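Local coordinates for protein ESXA (Geobacillus thermodenitrificans, PDB 3ZBH) that is of unknown function but belongs to the WXG100 (ESAT-6) family of small helical proteins and is probably a substrate of a type 7 secretion system, at residues T29-I32 / A33-D36; Q56-Q59 / E60-S64. All coordinates share one frame; numbering follows the deposited sequence.

Contact 1: residues T29-I32 / A33-D36; sequences TELI and ARLD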
loop_
_atom_site.group_PDB
_atom_site.type_symbol
_atom_site.label_atom_id
_atom_site.label_comp_id
_atom_site.label_asym_id
_atom_site.label_seq_id
_atom_site.Cartn_x
_atom_site.Cartn_y
_atom_site.Cartn_z
ATOM N N THR B 29 5.184 2.799 -3.963
ATOM C CA THR B 29 6.040 2.293 -5.037
ATOM C C THR B 29 7.055 1.254 -4.533
ATOM O O THR B 29 7.313 0.254 -5.227
ATOM C CB THR B 29 6.744 3.406 -5.858
ATOM O OG1 THR B 29 7.415 4.286 -4.970
ATOM C CG2 THR B 29 5.700 4.189 -6.711
ATOM N N GLU B 30 7.555 1.438 -3.313
ATOM C CA GLU B 30 8.419 0.427 -2.690
ATOM C C GLU B 30 7.684 -0.904 -2.550
ATOM O O GLU B 30 8.234 -1.970 -2.855
ATOM C CB GLU B 30 9.002 0.938 -1.375
ATOM C CG GLU B 30 9.991 2.076 -1.637
ATOM C CD GLU B 30 10.373 2.812 -0.389
ATOM O OE1 GLU B 30 10.070 2.304 0.702
ATOM O OE2 GLU B 30 10.988 3.889 -0.494
ATOM N N LEU B 31 6.435 -0.838 -2.102
ATOM C CA LEU B 31 5.619 -2.042 -1.978
ATOM C C LEU B 31 5.388 -2.716 -3.328
ATOM O O LEU B 31 5.543 -3.923 -3.465
ATOM C CB LEU B 31 4.278 -1.688 -1.311
ATOM C CG LEU B 31 3.149 -2.709 -1.295
ATOM C CD1 LEU B 31 3.444 -3.875 -0.348
ATOM C CD2 LEU B 31 1.893 -1.958 -0.850
ATOM N N ILE B 32 5.031 -1.952 -4.336
ATOM C CA ILE B 32 4.852 -2.533 -5.654
ATOM C C ILE B 32 6.119 -3.240 -6.166
ATOM O O ILE B 32 6.057 -4.360 -6.653
ATOM C CB ILE B 32 4.328 -1.507 -6.667
ATOM C CG1 ILE B 32 2.885 -1.105 -6.304
ATOM C CG2 ILE B 32 4.352 -2.098 -8.078
ATOM C CD1 ILE B 32 1.930 -2.294 -6.096
ATOM N N ALA B 33 7.263 -2.591 -5.998
ATOM C CA ALA B 33 8.543 -3.186 -6.353
ATOM C C ALA B 33 8.768 -4.509 -5.619
ATOM O O ALA B 33 9.172 -5.489 -6.235
ATOM C CB ALA B 33 9.664 -2.201 -6.056
ATOM N N ARG B 34 8.497 -4.551 -4.318
ATOM C CA ARG B 34 8.630 -5.804 -3.560
ATOM C C ARG B 34 7.654 -6.901 -4.008
ATOM O O ARG B 34 8.049 -8.074 -4.178
ATOM C CB ARG B 34 8.508 -5.581 -2.048
ATOM C CG ARG B 34 9.577 -4.691 -1.431
ATOM C CD ARG B 34 9.501 -4.755 0.094
ATOM N NE ARG B 34 8.198 -4.355 0.654
ATOM C CZ ARG B 34 7.830 -3.103 0.934
ATOM N NH1 ARG B 34 8.652 -2.088 0.702
ATOM N NH2 ARG B 34 6.634 -2.867 1.469
ATOM N N LEU B 35 6.389 -6.525 -4.199
ATOM C CA LEU B 35 5.404 -7.457 -4.758
ATOM C C LEU B 35 5.742 -7.894 -6.193
ATOM O O LEU B 35 5.449 -9.012 -6.571
ATOM C CB LEU B 35 4.000 -6.843 -4.732
ATOM C CG LEU B 35 3.459 -6.496 -3.339
ATOM C CD1 LEU B 35 2.059 -5.900 -3.506
ATOM C CD2 LEU B 35 3.408 -7.747 -2.466
ATOM N N ASP B 36 6.357 -7.027 -6.993
ATOM C CA ASP B 36 6.762 -7.446 -8.332
ATOM C C ASP B 36 7.764 -8.611 -8.266
ATOM O O ASP B 36 7.642 -9.614 -9.001
ATOM C CB ASP B 36 7.387 -6.291 -9.132
ATOM C CG ASP B 36 6.366 -5.313 -9.673
ATOM O OD1 ASP B 36 5.129 -5.601 -9.682
ATOM O OD2 ASP B 36 6.822 -4.230 -10.088
#

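Contact 2: residues Q56-Q59 / E60-S64; sequences QQYQ and ELRPS. With ACT (acetate ion), chain L.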
loop_
_atom_site.group_PDB
_atom_site.type_symbol
_atom_site.label_atom_id
_atom_site.label_comp_id
_atom_site.label_asym_id
_atom_site.label_seq_id
_atom_site.Cartn_x
_atom_site.Cartn_y
_atom_site.Cartn_z
ATOM N N GLN B 56 -2.683 -12.795 -12.642
ATOM C CA GLN B 56 -3.761 -12.136 -13.359
ATOM C C GLN B 56 -4.478 -11.121 -12.461
ATOM O O GLN B 56 -4.743 -10.013 -12.888
ATOM C CB GLN B 56 -4.740 -13.185 -13.911
ATOM C CG GLN B 56 -5.512 -12.750 -15.147
ATOM C CD GLN B 56 -6.765 -11.955 -14.821
ATOM O OE1 GLN B 56 -6.967 -10.855 -15.347
ATOM N NE2 GLN B 56 -7.616 -12.506 -13.952
ATOM N N GLN B 57 -4.753 -11.498 -11.215
ATOM C CA GLN B 57 -5.383 -10.589 -10.254
ATOM C C GLN B 57 -4.431 -9.483 -9.820
ATOM O O GLN B 57 -4.807 -8.329 -9.785
ATOM C CB GLN B 57 -5.824 -11.362 -9.023
ATOM C CG GLN B 57 -6.990 -12.304 -9.297
ATOM C CD GLN B 57 -7.416 -13.018 -8.038
ATOM O OE1 GLN B 57 -7.833 -12.389 -7.059
ATOM N NE2 GLN B 57 -7.295 -14.331 -8.041
ATOM N N TYR B 58 -3.200 -9.860 -9.488
ATOM C CA TYR B 58 -2.155 -8.900 -9.143
ATOM C C TYR B 58 -1.995 -7.812 -10.211
ATOM O O TYR B 58 -2.092 -6.598 -9.913
ATOM C CB TYR B 58 -0.817 -9.615 -8.897
ATOM C CG TYR B 58 0.285 -8.620 -8.649
ATOM C CD1 TYR B 58 0.262 -7.841 -7.505
ATOM C CD2 TYR B 58 1.318 -8.418 -9.582
ATOM C CE1 TYR B 58 1.239 -6.898 -7.249
ATOM C CE2 TYR B 58 2.330 -7.488 -9.324
ATOM C CZ TYR B 58 2.272 -6.725 -8.161
ATOM O OH TYR B 58 3.206 -5.768 -7.867
ATOM N N GLN B 59 -1.761 -8.229 -11.452
ATOM C CA GLN B 59 -1.613 -7.278 -12.558
ATOM C C GLN B 59 -2.867 -6.429 -12.837
ATOM O O GLN B 59 -2.763 -5.318 -13.368
ATOM C CB GLN B 59 -1.134 -7.970 -13.839
ATOM C CG GLN B 59 0.282 -8.560 -13.753
ATOM C CD GLN B 59 1.385 -7.515 -13.652
ATOM O OE1 GLN B 59 2.383 -7.716 -12.948
ATOM N NE2 GLN B 59 1.218 -6.399 -14.349
ATOM N N GLU B 60 -4.042 -6.943 -12.488
ATOM C CA GLU B 60 -5.265 -6.138 -12.574
ATOM C C GLU B 60 -5.270 -4.979 -11.560
ATOM O O GLU B 60 -5.826 -3.910 -11.821
ATOM C CB GLU B 60 -6.499 -7.036 -12.375
ATOM C CG GLU B 60 -7.803 -6.461 -12.912
ATOM C CD GLU B 60 -8.653 -5.793 -11.841
ATOM O OE1 GLU B 60 -8.992 -6.462 -10.837
ATOM O OE2 GLU B 60 -8.994 -4.596 -12.005
ATOM N N LEU B 61 -4.648 -5.191 -10.407
ATOM C CA LEU B 61 -4.704 -4.218 -9.331
ATOM C C LEU B 61 -3.529 -3.253 -9.341
ATOM O O LEU B 61 -3.626 -2.131 -8.841
ATOM C CB LEU B 61 -4.740 -4.934 -7.983
ATOM C CG LEU B 61 -5.981 -5.784 -7.720
ATOM C CD1 LEU B 61 -5.779 -6.578 -6.440
ATOM C CD2 LEU B 61 -7.225 -4.911 -7.637
ATOM N N ARG B 62 -2.415 -3.704 -9.886
ATOM C CA ARG B 62 -1.184 -2.929 -9.873
ATOM C C ARG B 62 -1.362 -1.499 -10.425
ATOM O O ARG B 62 -0.839 -0.564 -9.840
ATOM C CB ARG B 62 -0.091 -3.679 -10.624
ATOM C CG ARG B 62 1.332 -3.201 -10.313
ATOM C CD ARG B 62 2.292 -3.889 -11.292
ATOM N NE ARG B 62 3.667 -3.451 -11.111
ATOM C CZ ARG B 62 4.217 -2.409 -11.732
ATOM N NH1 ARG B 62 3.506 -1.657 -12.583
ATOM N NH2 ARG B 62 5.483 -2.107 -11.489
ATOM N N PRO B 63 -2.096 -1.322 -11.551
ATOM C CA PRO B 63 -2.130 0.040 -12.072
ATOM C C PRO B 63 -2.818 1.033 -11.111
ATOM O O PRO B 63 -2.527 2.232 -11.168
ATOM C CB PRO B 63 -2.947 -0.070 -13.364
ATOM C CG PRO B 63 -2.945 -1.515 -13.733
ATOM C CD PRO B 63 -2.681 -2.308 -12.488
ATOM N N SER B 64 -3.700 0.535 -10.247
ATOM C CA SER B 64 -4.404 1.408 -9.324
ATOM C C SER B 64 -3.465 1.838 -8.200
ATOM O O SER B 64 -3.637 2.898 -7.618
ATOM C CB SER B 64 -5.625 0.693 -8.760
ATOM O OG SER B 64 -6.600 0.555 -9.782
HETATM C C ACT L . 5.676 0.935 -13.895
HETATM O O ACT L . 4.961 1.414 -12.997
HETATM O OXT ACT L . 6.342 -0.111 -13.708
HETATM C CH3 ACT L . 5.743 1.640 -15.217
HETATM O O HOH W 1 -7.879 -8.571 -9.080
#

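Contact 1: residues T29-I32 / A33-D36
L31 and L35, one helical turn apart, touch through their methyl-bearing ends: L31 CD1 lies 4.0 Å from L35 CG, and the two side chains approach at a slant. L31 gets there by turning CG anti to its own nitrogen (chi1 169°), beside its carbonyl carbon. I32 makes a looser apolar approach to L35, CD1 to CD1.

The backbone bonding is that of a regular alpha-helix, with four consecutive i to i+4 bonds. A33 N bonds to T29 O and R34 N to E30 O. The bond from L35 N to L31 O (2.8 Å) is almost straight at hydrogen, 178°, whereas D36 N to I32 O (2.7 Å) is more bent at 148°.

R34 lays its charged group along the helix surface. Its chain bends at chi3 and folds back, bringing one guanidinium face over L31 CA, which stands 3.6 Å from that plane and offset toward the rim. NH2 also lies 3.8 Å from L31 CD1, and NH1 3.7 Å from E30 CB. E30 and R34 carry opposite charges, but their closest charged atoms, E30 OE1 and R34 NH1, are 4.6 Å apart and make no contact; the salt bridge of R34 is instead with E24 of the second subunit. The D36 carboxylate lies against I32, its OD2 3.8 Å from I32 CG2, while its oxygens are held from helix 48-95: OD1 hydrogen-bonds to Y58 and OD2 makes a salt bridge with R62.

All eight residues belong to helix 11-45, one arm of the WXG100 helical hairpin. I32 packs on R62, F65 and E66 of helix 48-95; L35 meets both Y58 of that helix and L72 of the second subunit.

Contact 2: residues Q56-Q59 / E60-S64
Helix 48-95, the second arm of the WXG100 hairpin, kinks at P63 and S64, whose nitrogens lack their i to i+4 bonds: P63 has no N-H, its CD 3.1 Å from Q59 O, and S64 N bonds to L61 O. Ahead of the kink the helix is distorted locally: Y58 O accepts from R62 N at 2.9 Å, nearly in line with its C=O, and from L61 N, 60° out of the carbonyl plane and only weakly bonded to Q57 O.

Y58 and R62 pass each other at a slant, the ring and guanidinium planes 78° apart, with Y58 OH 4.0 Å from R62 CG. Both polar ends are directed to D36 of helix 11-45. Q59, bent at chi2, runs alongside R62 in the same direction; its amide plane is tilted 15° from the guanidinium plane, and NE2 is 4.1 Å from R62 CD. E60 also bends at chi2, and a water bridges its OE1 to Q57 O, donating to both. Y58 and L61 pack on M68 of the second subunit.

R62 extends from CG to NE, and an acetate, probably from the crystallisation liquor, sits at the guanidinium edge: NH2 bonds to OXT at 3.1 Å, NH1 more weakly to O.

Overall arrangement
Contacts 1 and 2 face each other across the helical hairpin, their centres 12 Å apart, and are joined chiefly by D36. Its two carboxylate oxygens are divided between partners one turn apart on helix 48-95: OD1 lies 2.6 Å from Y58 OH, a probable hydrogen bond, and OD2 forms a salt bridge of 2.9 Å with R62 NH2. Beside this polar link, I32 CG2 packs 3.4 Å from R62 NE. R62 thus meets both D36 and the acetate, whose nearest atom is about 6 Å from the D36 side chain. Both contacts also touch the second subunit, so this joint between the arms lies next to the dimer interface.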